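Long-range contacts in 4-hydroxy-3-methylbut-2-enyl diphosphate reductase, apicoplast (Plasmodium falciparum, PDB 4N7B), which catalyses the last step of the DOXP/MEP pathway, reducing HMBPP to isopentenyl and dimethylallyl diphosphate with an iron-sulfur cluster: residues Asn219-Ile225 and Val475-Thr481; Arg236-Thr240 and Trp520-Lys524; Leu385-Asp389 and Tyr449-Arg454; Leu432-Ser438 and Val456-Asn462. The contacts are given in a common frame with arbitrary orientation. Residue numbers count along the deposited sequence, not the author numbering.

The chain enters the five-stranded parallel sheet at Asn219-Ile225, and interaction 1 closes there only when Val475-Thr481 returns beside it, some 250 residues later. Just after the first strand, helix 232-247 supplies Arg236-Thr240, which waits 280 residues for the C-terminal Trp520-Lys524; interaction 2 therefore crosses interaction 1. Interactions 3 and 4 are nested inside both of these loops and cross each other, because helix 442-452, whose C-terminal part opens Tyr449-Arg454, lies between the two strands of interaction 4. Strand 432-436 also bonds to strand 477-482, so interactions 1 and 4 share one sheet. Interaction 3 ties its flanking helix to helix 387-400, while interaction 2 binds the C-terminal tail near the cluster.

Interaction 1 of 4, residues Asn219-Ile225 and Val475-Thr481; sequences NKILYLI and VNKIALT
Five backbone hydrogen bonds join Asn219-Ile225 to Val475-Thr481 as neighbouring strands of a five-stranded parallel β-sheet. Ile221 N donates to Asn476 O (2.7 Å), Ile478 N to Ile221 O (3.0 Å), Tyr223 N to Ile478 O (2.8 Å), Leu480 N to Tyr223 O (2.8 Å) and Ile225 N to Leu480 O (3.0 Å). Strands 221-225 and 477-481 run at 17°, axes 4.9 Å apart, and Asn476 is bent (psi -30°). Their register pairs Ile221 with Lys477, Leu222 with Ile478, Tyr223 with Ala479 and Leu224 with Leu480, at CA-CA distances of 4.8 to 5.1 Å. At the entrance, Lys477 NZ makes a weak hydrogen bond to Asn219 O (2.9 Å), and Lys220 CA lies 3.0 Å from Asn476 O in a CA-H...O contact. Lys220 sends its own amine to Phe503 O.

One face carries Leu222, Leu224, Ile478 and Leu480; helix 488-499 covers the three branched leucines, and Ile478 packs on Tyr505. All three leucines are tp rotamers; Leu222 CD1 reaches Leu480 CB (3.8 Å), and Leu224 CD1 meets Leu480 CD2 (3.9 Å). On the other face small Ala479 lies beside Tyr223, an m rotamer whose ring edge runs along Lys477, CE2 to CD 4.2 Å. Ile225 faces helix 414-427 and sets its CD1 4.1 Å from Ala479 CB and 4.1 Å from Thr481 CB.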
loop_
_atom_site.group_PDB
_atom_site.type_symbol
_atom_site.label_atom_id
_atom_site.label_comp_id
_atom_site.label_asym_id
_atom_site.label_seq_id
_atom_site.Cartn_x
_atom_site.Cartn_y
_atom_site.Cartn_z
ATOM N N ASN A 219 -23.727 -22.200 14.837
ATOM C CA ASN A 219 -24.094 -21.006 14.088
ATOM C C ASN A 219 -22.972 -20.532 13.192
ATOM O O ASN A 219 -21.919 -20.117 13.673
ATOM C CB ASN A 219 -24.456 -19.898 15.052
ATOM C CG ASN A 219 -25.689 -19.188 14.647
ATOM O OD1 ASN A 219 -26.783 -19.745 14.723
ATOM N ND2 ASN A 219 -25.540 -17.946 14.206
ATOM N N LYS A 220 -23.187 -20.603 11.887
ATOM C CA LYS A 220 -22.155 -20.209 10.938
ATOM C C LYS A 220 -22.361 -18.767 10.499
ATOM O O LYS A 220 -23.453 -18.395 10.068
ATOM C CB LYS A 220 -22.167 -21.158 9.748
ATOM C CG LYS A 220 -21.979 -22.613 10.180
ATOM C CD LYS A 220 -21.957 -23.555 9.005
ATOM C CE LYS A 220 -20.660 -23.442 8.244
ATOM N NZ LYS A 220 -20.568 -24.453 7.145
ATOM N N ILE A 221 -21.317 -17.954 10.612
ATOM C CA ILE A 221 -21.424 -16.553 10.243
ATOM C C ILE A 221 -20.220 -16.068 9.467
ATOM O O ILE A 221 -19.068 -16.349 9.828
ATOM C CB ILE A 221 -21.533 -15.661 11.470
ATOM C CG1 ILE A 221 -22.755 -16.034 12.293
ATOM C CG2 ILE A 221 -21.611 -14.188 11.046
ATOM C CD1 ILE A 221 -22.818 -15.276 13.599
ATOM N N LEU A 222 -20.489 -15.325 8.400
ATOM C CA LEU A 222 -19.441 -14.635 7.661
ATOM C C LEU A 222 -19.540 -13.143 7.925
ATOM O O LEU A 222 -20.536 -12.483 7.581
ATOM C CB LEU A 222 -19.561 -14.927 6.170
ATOM C CG LEU A 222 -18.590 -14.159 5.282
ATOM C CD1 LEU A 222 -17.211 -14.727 5.394
ATOM C CD2 LEU A 222 -19.061 -14.204 3.846
ATOM N N TYR A 223 -18.520 -12.607 8.575
ATOM C CA TYR A 223 -18.471 -11.190 8.850
ATOM C C TYR A 223 -17.748 -10.522 7.704
ATOM O O TYR A 223 -16.530 -10.663 7.553
ATOM C CB TYR A 223 -17.730 -10.926 10.145
ATOM C CG TYR A 223 -18.444 -11.390 11.393
ATOM C CD1 TYR A 223 -19.465 -10.638 11.943
ATOM C CD2 TYR A 223 -18.067 -12.566 12.045
ATOM C CE1 TYR A 223 -20.114 -11.037 13.093
ATOM C CE2 TYR A 223 -18.711 -12.975 13.202
ATOM C CZ TYR A 223 -19.737 -12.199 13.715
ATOM O OH TYR A 223 -20.393 -12.578 14.851
ATOM N N LEU A 224 -18.508 -9.830 6.875
ATOM C CA LEU A 224 -17.955 -9.062 5.783
ATOM C C LEU A 224 -17.606 -7.686 6.322
ATOM O O LEU A 224 -18.468 -6.925 6.786
ATOM C CB LEU A 224 -18.953 -8.948 4.630
ATOM C CG LEU A 224 -18.497 -8.093 3.445
ATOM C CD1 LEU A 224 -17.247 -8.702 2.789
ATOM C CD2 LEU A 224 -19.642 -7.971 2.432
ATOM N N ILE A 225 -16.324 -7.376 6.271
ATOM C CA ILE A 225 -15.796 -6.232 6.989
ATOM C C ILE A 225 -15.681 -5.000 6.110
ATOM O O ILE A 225 -15.312 -5.080 4.936
ATOM C CB ILE A 225 -14.418 -6.555 7.559
ATOM C CG1 ILE A 225 -14.546 -7.684 8.578
ATOM C CG2 ILE A 225 -13.832 -5.343 8.225
ATOM C CD1 ILE A 225 -13.241 -8.330 8.983
ATOM N N VAL A 475 -14.809 -24.672 10.834
ATOM C CA VAL A 475 -14.885 -23.245 11.112
ATOM C C VAL A 475 -16.290 -22.718 10.879
ATOM O O VAL A 475 -16.876 -22.869 9.798
ATOM C CB VAL A 475 -13.778 -22.394 10.419
ATOM C CG1 VAL A 475 -12.677 -23.283 9.831
ATOM C CG2 VAL A 475 -14.354 -21.457 9.415
ATOM N N ASN A 476 -16.821 -22.115 11.936
ATOM C CA ASN A 476 -18.177 -21.598 11.957
ATOM C C ASN A 476 -18.232 -20.098 11.773
ATOM O O ASN A 476 -19.207 -19.578 11.258
ATOM C CB ASN A 476 -18.844 -21.982 13.279
ATOM C CG ASN A 476 -18.922 -23.484 13.464
ATOM O OD1 ASN A 476 -19.245 -24.221 12.532
ATOM N ND2 ASN A 476 -18.617 -23.945 14.665
ATOM N N LYS A 477 -17.200 -19.394 12.210
ATOM C CA LYS A 477 -17.179 -17.948 12.034
ATOM C C LYS A 477 -15.928 -17.478 11.312
ATOM O O LYS A 477 -14.804 -17.761 11.723
ATOM C CB LYS A 477 -17.318 -17.246 13.380
ATOM C CG LYS A 477 -18.495 -17.772 14.191
ATOM C CD LYS A 477 -19.111 -16.700 15.054
ATOM C CE LYS A 477 -19.898 -17.309 16.208
ATOM N NZ LYS A 477 -20.748 -18.462 15.781
ATOM N N ILE A 478 -16.151 -16.741 10.236
ATOM C CA ILE A 478 -15.099 -16.208 9.395
ATOM C C ILE A 478 -15.133 -14.678 9.333
ATOM O O ILE A 478 -16.183 -14.052 9.117
ATOM C CB ILE A 478 -15.263 -16.745 7.989
ATOM C CG1 ILE A 478 -15.108 -18.249 8.007
ATOM C CG2 ILE A 478 -14.290 -16.081 7.027
ATOM C CD1 ILE A 478 -15.532 -18.908 6.719
ATOM N N ALA A 479 -13.967 -14.087 9.523
ATOM C CA ALA A 479 -13.765 -12.669 9.337
ATOM C C ALA A 479 -13.255 -12.492 7.903
ATOM O O ALA A 479 -12.214 -13.068 7.545
ATOM C CB ALA A 479 -12.727 -12.181 10.329
ATOM N N LEU A 480 -13.980 -11.753 7.059
ATOM C CA LEU A 480 -13.534 -11.601 5.671
ATOM C C LEU A 480 -13.219 -10.148 5.354
ATOM O O LEU A 480 -14.080 -9.279 5.516
ATOM C CB LEU A 480 -14.581 -12.133 4.701
ATOM C CG LEU A 480 -14.336 -11.891 3.213
ATOM C CD1 LEU A 480 -13.132 -12.680 2.698
ATOM C CD2 LEU A 480 -15.586 -12.258 2.414
ATOM N N THR A 481 -11.981 -9.876 4.944
ATOM C CA THR A 481 -11.606 -8.535 4.527
ATOM C C THR A 481 -10.713 -8.570 3.289
ATOM O O THR A 481 -10.499 -9.627 2.710
ATOM C CB THR A 481 -10.921 -7.756 5.647
ATOM O OG1 THR A 481 -10.755 -6.397 5.221
ATOM C CG2 THR A 481 -9.586 -8.327 5.960
#

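Interaction 2 of 4, residues Arg236-Thr240 and Trp520-Lys524; sequences RAIET and WKLPK
Arg236-Thr240 is one turn of helix 232-247, with phi/psi near -60/-43, and Trp520-Lys524 passes it as an extended strip until Pro523, the N-cap of helix 524-533. The backbones come closest at Arg236 and Leu522, CA to CA 6.3 Å. Within the turn, Arg236 O accepts from both Thr240 N and Thr240 OG1, each at 2.9 Å, so the threonine hydroxyl is satisfied by its own helix.

Arg236 is extended to NE (chi1 to chi3 all t), and chi4 of -91° turns the guanidinium at the strip, where NE donates to Lys521 O at 3.0 Å. Water 1 gives a second route: it accepts from Arg236 NH2 (3.2 Å) and donates to Lys521 O (3.1 Å). NH1 turns to Thr314 O, just before the cluster ligand Cys315. The contact thus fastens the C-terminal tail of this IspH-family enzyme beside the iron-sulfur site, the nearest atoms of the Trp520 side chain and bound cluster being about 4 Å apart.

Pro523 CG lies over one guanidinium face, 3.8 Å from Arg236 NH2. Leu522 (mt) directs CD2 at the helix, 3.7 Å from Arg236 O, 4.0 Å from Glu239 CG and 3.6 Å from Thr240 OG1. Pro523 CD sits 3.4 Å from Thr240 OG1.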
loop_
_atom_site.group_PDB
_atom_site.type_symbol
_atom_site.label_atom_id
_atom_site.label_comp_id
_atom_site.label_asym_id
_atom_site.label_seq_id
_atom_site.Cartn_x
_atom_site.Cartn_y
_atom_site.Cartn_z
ATOM N N ARG A 236 -7.049 6.135 -7.571
ATOM C CA ARG A 236 -6.422 7.217 -8.324
ATOM C C ARG A 236 -5.346 6.726 -9.295
ATOM O O ARG A 236 -5.246 7.182 -10.432
ATOM C CB ARG A 236 -5.807 8.205 -7.349
ATOM C CG ARG A 236 -5.055 9.359 -7.979
ATOM C CD ARG A 236 -4.662 10.330 -6.869
ATOM N NE ARG A 236 -3.839 11.453 -7.317
ATOM C CZ ARG A 236 -2.507 11.464 -7.336
ATOM N NH1 ARG A 236 -1.822 10.388 -6.974
ATOM N NH2 ARG A 236 -1.853 12.554 -7.732
ATOM N N ALA A 237 -4.526 5.795 -8.843
ATOM C CA ALA A 237 -3.433 5.319 -9.661
ATOM C C ALA A 237 -3.980 4.525 -10.853
ATOM O O ALA A 237 -3.531 4.686 -11.990
ATOM C CB ALA A 237 -2.499 4.476 -8.814
ATOM N N ILE A 238 -4.970 3.679 -10.603
ATOM C CA ILE A 238 -5.583 2.911 -11.682
ATOM C C ILE A 238 -6.232 3.841 -12.696
ATOM O O ILE A 238 -5.988 3.731 -13.894
ATOM C CB ILE A 238 -6.629 1.925 -11.146
ATOM C CG1 ILE A 238 -5.955 0.917 -10.202
ATOM C CG2 ILE A 238 -7.300 1.191 -12.290
ATOM C CD1 ILE A 238 -6.906 -0.039 -9.505
ATOM N N GLU A 239 -7.051 4.771 -12.221
ATOM C CA GLU A 239 -7.732 5.693 -13.123
ATOM C C GLU A 239 -6.696 6.476 -13.944
ATOM O O GLU A 239 -6.903 6.748 -15.121
ATOM C CB GLU A 239 -8.646 6.629 -12.326
ATOM C CG GLU A 239 -9.498 7.576 -13.195
ATOM C CD GLU A 239 -10.511 8.398 -12.381
ATOM O OE1 GLU A 239 -11.281 9.179 -12.993
ATOM O OE2 GLU A 239 -10.536 8.265 -11.132
ATOM N N THR A 240 -5.562 6.805 -13.331
ATOM C CA THR A 240 -4.514 7.534 -14.045
ATOM C C THR A 240 -4.069 6.741 -15.266
ATOM O O THR A 240 -3.917 7.295 -16.350
ATOM C CB THR A 240 -3.288 7.804 -13.165
ATOM O OG1 THR A 240 -3.610 8.791 -12.176
ATOM C CG2 THR A 240 -2.128 8.303 -14.013
ATOM N N TRP A 520 -9.034 13.225 -3.531
ATOM C CA TRP A 520 -7.928 13.503 -4.425
ATOM C C TRP A 520 -8.388 13.487 -5.886
ATOM O O TRP A 520 -9.199 12.664 -6.281
ATOM C CB TRP A 520 -6.822 12.484 -4.203
ATOM C CG TRP A 520 -6.352 12.425 -2.763
ATOM C CD1 TRP A 520 -6.424 13.419 -1.826
ATOM C CD2 TRP A 520 -5.754 11.302 -2.111
ATOM N NE1 TRP A 520 -5.895 12.983 -0.628
ATOM C CE2 TRP A 520 -5.474 11.688 -0.781
ATOM C CE3 TRP A 520 -5.418 10.010 -2.526
ATOM C CZ2 TRP A 520 -4.892 10.828 0.134
ATOM C CZ3 TRP A 520 -4.826 9.152 -1.609
ATOM C CH2 TRP A 520 -4.566 9.569 -0.295
ATOM N N LYS A 521 -7.866 14.411 -6.679
ATOM C CA LYS A 521 -8.091 14.401 -8.117
ATOM C C LYS A 521 -6.900 13.724 -8.793
ATOM O O LYS A 521 -5.915 13.409 -8.133
ATOM C CB LYS A 521 -8.248 15.835 -8.626
ATOM C CG LYS A 521 -9.551 16.496 -8.195
ATOM C CD LYS A 521 -9.716 17.858 -8.850
ATOM C CE LYS A 521 -11.196 18.241 -9.021
ATOM N NZ LYS A 521 -11.839 18.801 -7.788
ATOM N N LEU A 522 -6.976 13.510 -10.102
ATOM C CA LEU A 522 -5.839 12.977 -10.846
ATOM C C LEU A 522 -4.694 13.989 -10.884
ATOM O O LEU A 522 -4.901 15.178 -10.638
ATOM C CB LEU A 522 -6.261 12.615 -12.270
ATOM C CG LEU A 522 -7.351 11.539 -12.363
ATOM C CD1 LEU A 522 -7.796 11.368 -13.785
ATOM C CD2 LEU A 522 -6.857 10.200 -11.797
ATOM N N PRO A 523 -3.477 13.522 -11.201
ATOM C CA PRO A 523 -2.306 14.400 -11.323
ATOM C C PRO A 523 -2.611 15.605 -12.206
ATOM O O PRO A 523 -3.235 15.458 -13.249
ATOM C CB PRO A 523 -1.251 13.490 -11.964
ATOM C CG PRO A 523 -1.625 12.114 -11.476
ATOM C CD PRO A 523 -3.139 12.115 -11.475
ATOM N N LYS A 524 -2.180 16.786 -11.784
ATOM C CA LYS A 524 -2.668 18.013 -12.394
ATOM C C LYS A 524 -2.228 18.201 -13.839
ATOM O O LYS A 524 -2.982 18.750 -14.645
ATOM C CB LYS A 524 -2.285 19.217 -11.532
ATOM C CG LYS A 524 -3.102 19.250 -10.252
ATOM C CD LYS A 524 -2.762 20.416 -9.346
ATOM C CE LYS A 524 -3.372 20.210 -7.955
ATOM N NZ LYS A 524 -3.460 21.484 -7.195
HETATM O O HOH W 1 -3.478 15.293 -7.565
#

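Interaction 3 of 4, residues Leu385-Asp389 and Tyr449-Arg454; sequences LSMDD and YSSQIR. With SO4 (sulfate ion), chain D.
Two acidic side chains in the first turn of helix 387-400 meet the C-terminal part of helix 442-452 and the residues that follow it, a contact made chiefly by polar groups. Ser386 is the N-cap of helix 387-400: its OG accepts from Asp389 N (3.1 Å) and, weakly, from Asp388 N (3.1 Å), filling the needs of amides that have no preceding turn to bond to. A short serine side chain suits this place because its oxygen folds back onto its own backbone. The closest CA atoms across the contact are those of Ser386 and Ser450, 7.0 Å apart.

Asp388, with chi1 m, points toward the partner and forms a salt bridge through OD2 to Arg454 NH2, a very short 2.5 Å. Arg454 is also held by backbone of its own segment, where NE donates to Ser450 O (2.9 Å) and NH2 makes a weak bond to the same oxygen (3.4 Å), so the same guanidinium serves both that backbone and the acid. Its NH1 makes a weak hydrogen bond to O2 of a sulfate, probably from the crystallisation liquor, at 3.5 Å. Ser450 OG is satisfied by Lys446 O.

Ile453 (chi1 p) lays its CD1 3.5 Å from Asp388 OD2, flanking the carboxylate. Tyr449, chi1 t, passes its ring edge by Ser386, CE2 to OG 3.9 Å, and its OH donates to Asp389 OD1 at 2.9 Å.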
loop_
_atom_site.group_PDB
_atom_site.type_symbol
_atom_site.label_atom_id
_atom_site.label_comp_id
_atom_site.label_asym_id
_atom_site.label_seq_id
_atom_site.Cartn_x
_atom_site.Cartn_y
_atom_site.Cartn_z
ATOM N N LEU A 385 2.840 -0.408 7.165
ATOM C CA LEU A 385 3.313 -1.304 8.212
ATOM C C LEU A 385 2.168 -1.863 9.076
ATOM O O LEU A 385 1.047 -1.352 9.078
ATOM C CB LEU A 385 4.302 -0.564 9.112
ATOM C CG LEU A 385 5.587 -0.107 8.415
ATOM C CD1 LEU A 385 6.516 0.520 9.432
ATOM C CD2 LEU A 385 6.265 -1.284 7.712
ATOM N N SER A 386 2.463 -2.944 9.781
ATOM C CA SER A 386 1.669 -3.371 10.914
ATOM C C SER A 386 1.762 -2.291 11.969
ATOM O O SER A 386 2.860 -1.859 12.312
ATOM C CB SER A 386 2.270 -4.646 11.501
ATOM O OG SER A 386 1.832 -4.816 12.834
ATOM N N MET A 387 0.629 -1.842 12.486
ATOM C CA MET A 387 0.641 -0.835 13.540
ATOM C C MET A 387 1.288 -1.401 14.788
ATOM O O MET A 387 1.898 -0.672 15.553
ATOM C CB MET A 387 -0.774 -0.374 13.863
ATOM C CG MET A 387 -1.438 0.364 12.720
ATOM S SD MET A 387 -2.947 1.202 13.251
ATOM C CE MET A 387 -4.044 -0.144 13.417
ATOM N N ASP A 388 1.154 -2.706 14.993
ATOM C CA ASP A 388 1.720 -3.349 16.177
ATOM C C ASP A 388 3.239 -3.399 16.128
ATOM O O ASP A 388 3.888 -2.998 17.079
ATOM C CB ASP A 388 1.173 -4.757 16.317
ATOM C CG ASP A 388 -0.344 -4.779 16.376
ATOM O OD1 ASP A 388 -0.909 -4.317 17.397
ATOM O OD2 ASP A 388 -0.967 -5.227 15.381
ATOM N N ASP A 389 3.786 -3.888 15.015
ATOM C CA ASP A 389 5.219 -3.918 14.797
ATOM C C ASP A 389 5.784 -2.516 14.833
ATOM O O ASP A 389 6.813 -2.266 15.464
ATOM C CB ASP A 389 5.549 -4.513 13.432
ATOM C CG ASP A 389 5.481 -6.037 13.399
ATOM O OD1 ASP A 389 5.309 -6.683 14.469
ATOM O OD2 ASP A 389 5.625 -6.585 12.268
ATOM N N TYR A 449 -1.262 -10.844 9.335
ATOM C CA TYR A 449 -0.443 -10.849 10.541
ATOM C C TYR A 449 -1.201 -10.271 11.733
ATOM O O TYR A 449 -1.086 -10.770 12.847
ATOM C CB TYR A 449 0.802 -10.032 10.271
ATOM C CG TYR A 449 1.793 -9.893 11.398
ATOM C CD1 TYR A 449 2.686 -10.911 11.689
ATOM C CD2 TYR A 449 1.874 -8.720 12.131
ATOM C CE1 TYR A 449 3.636 -10.772 12.694
ATOM C CE2 TYR A 449 2.809 -8.572 13.134
ATOM C CZ TYR A 449 3.690 -9.612 13.413
ATOM O OH TYR A 449 4.627 -9.465 14.408
ATOM N N SER A 450 -1.972 -9.213 11.501
ATOM C CA SER A 450 -2.716 -8.566 12.584
ATOM C C SER A 450 -3.652 -9.558 13.249
ATOM O O SER A 450 -3.801 -9.559 14.463
ATOM C CB SER A 450 -3.538 -7.377 12.049
ATOM O OG SER A 450 -2.700 -6.353 11.538
ATOM N N SER A 451 -4.307 -10.394 12.447
ATOM C CA SER A 451 -5.190 -11.433 12.988
ATOM C C SER A 451 -4.409 -12.517 13.727
ATOM O O SER A 451 -4.843 -13.012 14.771
ATOM C CB SER A 451 -5.991 -12.062 11.847
ATOM O OG SER A 451 -6.778 -13.163 12.279
ATOM N N GLN A 452 -3.265 -12.925 13.178
ATOM C CA GLN A 452 -2.517 -14.032 13.776
ATOM C C GLN A 452 -1.959 -13.698 15.153
ATOM O O GLN A 452 -2.023 -14.536 16.060
ATOM C CB GLN A 452 -1.377 -14.477 12.872
ATOM C CG GLN A 452 -1.829 -15.101 11.585
ATOM C CD GLN A 452 -0.674 -15.320 10.639
ATOM O OE1 GLN A 452 0.130 -14.420 10.411
ATOM N NE2 GLN A 452 -0.562 -16.521 10.108
ATOM N N ILE A 453 -1.384 -12.509 15.328
ATOM C CA ILE A 453 -0.829 -12.166 16.642
ATOM C C ILE A 453 -1.961 -11.942 17.647
ATOM O O ILE A 453 -1.720 -11.810 18.851
ATOM C CB ILE A 453 0.091 -10.934 16.596
ATOM C CG1 ILE A 453 -0.667 -9.710 16.102
ATOM C CG2 ILE A 453 1.245 -11.179 15.647
ATOM C CD1 ILE A 453 0.170 -8.452 16.217
ATOM N N ARG A 454 -3.200 -11.927 17.147
ATOM C CA ARG A 454 -4.376 -11.907 18.022
ATOM C C ARG A 454 -4.967 -13.330 18.161
ATOM O O ARG A 454 -6.094 -13.522 18.623
ATOM C CB ARG A 454 -5.385 -10.859 17.533
ATOM C CG ARG A 454 -5.232 -9.509 18.241
ATOM C CD ARG A 454 -5.830 -8.256 17.421
ATOM N NE ARG A 454 -4.752 -7.839 16.551
ATOM C CZ ARG A 454 -4.000 -6.759 16.694
ATOM N NH1 ARG A 454 -4.232 -5.860 17.630
ATOM N NH2 ARG A 454 -3.013 -6.577 15.839
HETATM S S SO4 D . -6.391 -4.671 20.201
HETATM O O1 SO4 D . -7.258 -3.961 21.139
HETATM O O2 SO4 D . -7.150 -5.728 19.537
HETATM O O3 SO4 D . -5.883 -3.735 19.203
HETATM O O4 SO4 D . -5.273 -5.262 20.934
#

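Interaction 4 of 4, residues Leu432-Ser438 and Val456-Asn462; sequences LTIVVGS and VPAVLLN
Strands 432-436 and 458-461 are the parallel strands of a right-handed β-α-β crossover through helix 442-452, crossing at -21° with axes 4.8 Å apart. Val435 CG1 fits against Leu460 CD1 (3.7 Å), a tp leucine. On the same face, Thr433 CB lies 3.8 Å from Ala458 CB, the small alanine making a hollow that Ser451 of that helix enters. Val456 CG2 presses on Thr433 OG1 at 3.4 Å, a hydroxyl hydrogen-bonded to Ser451 OG. The other face sets Ile434 CG1 against Val459 CG2 (4.0 Å). Gly437 has a backbone (phi/psi 166/179) that excludes a CB.

Backbone hydrogen bonds of 2.8 to 3.0 Å run from Thr433 N to Pro457 O, Val459 N to Thr433 O, Val435 N to Val459 O, Leu461 N to Val435 O and Gly437 N to Leu461 O. This pairs the facing edges, while strand 432-436 gives its other edge to strand 477-482; Val435 and Leu460 are left to pack on helix 442-452, and Ile434, Val436 and Leu461 on helix 488-499.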
loop_
_atom_site.group_PDB
_atom_site.type_symbol
_atom_site.label_atom_id
_atom_site.label_comp_id
_atom_site.label_asym_id
_atom_site.label_seq_id
_atom_site.Cartn_x
_atom_site.Cartn_y
_atom_site.Cartn_z
ATOM N N LEU A 432 -11.466 -18.121 11.873
ATOM C CA LEU A 432 -10.576 -17.959 10.740
ATOM C C LEU A 432 -10.744 -16.586 10.101
ATOM O O LEU A 432 -11.869 -16.091 9.943
ATOM C CB LEU A 432 -10.880 -19.025 9.694
ATOM C CG LEU A 432 -10.161 -18.812 8.370
ATOM C CD1 LEU A 432 -8.687 -19.185 8.517
ATOM C CD2 LEU A 432 -10.814 -19.626 7.268
ATOM N N THR A 433 -9.630 -15.996 9.691
ATOM C CA THR A 433 -9.644 -14.744 8.950
ATOM C C THR A 433 -9.179 -15.005 7.513
ATOM O O THR A 433 -8.127 -15.617 7.291
ATOM C CB THR A 433 -8.710 -13.691 9.591
ATOM O OG1 THR A 433 -9.261 -13.244 10.841
ATOM C CG2 THR A 433 -8.556 -12.497 8.649
ATOM N N ILE A 434 -9.971 -14.559 6.545
ATOM C CA ILE A 434 -9.569 -14.621 5.144
ATOM C C ILE A 434 -9.323 -13.224 4.635
ATOM O O ILE A 434 -10.213 -12.364 4.689
ATOM C CB ILE A 434 -10.627 -15.260 4.249
ATOM C CG1 ILE A 434 -10.782 -16.737 4.589
ATOM C CG2 ILE A 434 -10.221 -15.123 2.782
ATOM C CD1 ILE A 434 -11.924 -17.387 3.868
ATOM N N VAL A 435 -8.102 -12.984 4.181
ATOM C CA VAL A 435 -7.762 -11.710 3.601
ATOM C C VAL A 435 -7.612 -11.923 2.121
ATOM O O VAL A 435 -6.819 -12.761 1.691
ATOM C CB VAL A 435 -6.451 -11.157 4.129
ATOM C CG1 VAL A 435 -6.141 -9.834 3.440
ATOM C CG2 VAL A 435 -6.525 -10.984 5.632
ATOM N N VAL A 436 -8.379 -11.168 1.333
ATOM C CA VAL A 436 -8.298 -11.304 -0.120
ATOM C C VAL A 436 -7.291 -10.314 -0.643
ATOM O O VAL A 436 -7.367 -9.119 -0.374
ATOM C CB VAL A 436 -9.654 -11.114 -0.780
ATOM C CG1 VAL A 436 -9.565 -11.380 -2.264
ATOM C CG2 VAL A 436 -10.663 -12.043 -0.115
ATOM N N GLY A 437 -6.292 -10.823 -1.342
ATOM C CA GLY A 437 -5.288 -9.942 -1.895
ATOM C C GLY A 437 -4.071 -10.683 -2.368
ATOM O O GLY A 437 -3.999 -11.925 -2.279
ATOM N N SER A 438 -3.125 -9.919 -2.902
ATOM C CA SER A 438 -1.913 -10.479 -3.493
ATOM C C SER A 438 -0.760 -10.610 -2.497
ATOM O O SER A 438 -0.599 -9.771 -1.604
ATOM C CB SER A 438 -1.457 -9.598 -4.652
ATOM O OG SER A 438 -0.097 -9.858 -4.935
ATOM N N VAL A 456 -5.964 -15.558 16.030
ATOM C CA VAL A 456 -6.890 -16.167 15.084
ATOM C C VAL A 456 -6.225 -16.445 13.729
ATOM O O VAL A 456 -5.699 -15.551 13.066
ATOM C CB VAL A 456 -8.262 -15.427 15.027
ATOM C CG1 VAL A 456 -8.234 -14.193 15.882
ATOM C CG2 VAL A 456 -8.730 -15.171 13.607
ATOM N N PRO A 457 -6.203 -17.724 13.352
ATOM C CA PRO A 457 -5.549 -18.180 12.127
ATOM C C PRO A 457 -6.037 -17.374 10.940
ATOM O O PRO A 457 -7.199 -16.973 10.897
ATOM C CB PRO A 457 -5.994 -19.638 12.011
ATOM C CG PRO A 457 -6.375 -20.046 13.390
ATOM C CD PRO A 457 -6.905 -18.813 14.054
ATOM N N ALA A 458 -5.159 -17.134 9.980
ATOM C CA ALA A 458 -5.488 -16.240 8.892
ATOM C C ALA A 458 -4.760 -16.692 7.639
ATOM O O ALA A 458 -3.702 -17.303 7.718
ATOM C CB ALA A 458 -5.088 -14.834 9.248
ATOM N N VAL A 459 -5.347 -16.405 6.490
ATOM C CA VAL A 459 -4.771 -16.793 5.218
ATOM C C VAL A 459 -4.988 -15.660 4.247
ATOM O O VAL A 459 -6.016 -14.997 4.285
ATOM C CB VAL A 459 -5.450 -18.061 4.602
ATOM C CG1 VAL A 459 -5.131 -19.280 5.400
ATOM C CG2 VAL A 459 -6.968 -17.870 4.510
ATOM N N LEU A 460 -4.016 -15.476 3.364
ATOM C CA LEU A 460 -4.077 -14.483 2.326
ATOM C C LEU A 460 -4.335 -15.216 1.032
ATOM O O LEU A 460 -3.570 -16.088 0.668
ATOM C CB LEU A 460 -2.746 -13.759 2.239
ATOM C CG LEU A 460 -2.691 -12.744 1.107
ATOM C CD1 LEU A 460 -3.650 -11.606 1.397
ATOM C CD2 LEU A 460 -1.278 -12.231 0.975
ATOM N N LEU A 461 -5.419 -14.875 0.344
ATOM C CA LEU A 461 -5.792 -15.557 -0.886
ATOM C C LEU A 461 -6.087 -14.539 -1.983
ATOM O O LEU A 461 -6.816 -13.567 -1.768
ATOM C CB LEU A 461 -7.031 -16.435 -0.656
ATOM C CG LEU A 461 -6.863 -17.555 0.372
ATOM C CD1 LEU A 461 -8.200 -18.252 0.586
ATOM C CD2 LEU A 461 -5.792 -18.545 -0.067
ATOM N N ASN A 462 -5.528 -14.780 -3.160
ATOM C CA ASN A 462 -5.630 -13.851 -4.260
ATOM C C ASN A 462 -7.041 -13.900 -4.838
ATOM O O ASN A 462 -7.620 -12.862 -5.179
ATOM C CB ASN A 462 -4.583 -14.195 -5.327
ATOM C CG ASN A 462 -4.353 -13.065 -6.323
ATOM O OD1 ASN A 462 -4.191 -11.900 -5.947
ATOM N ND2 ASN A 462 -4.320 -13.413 -7.598
#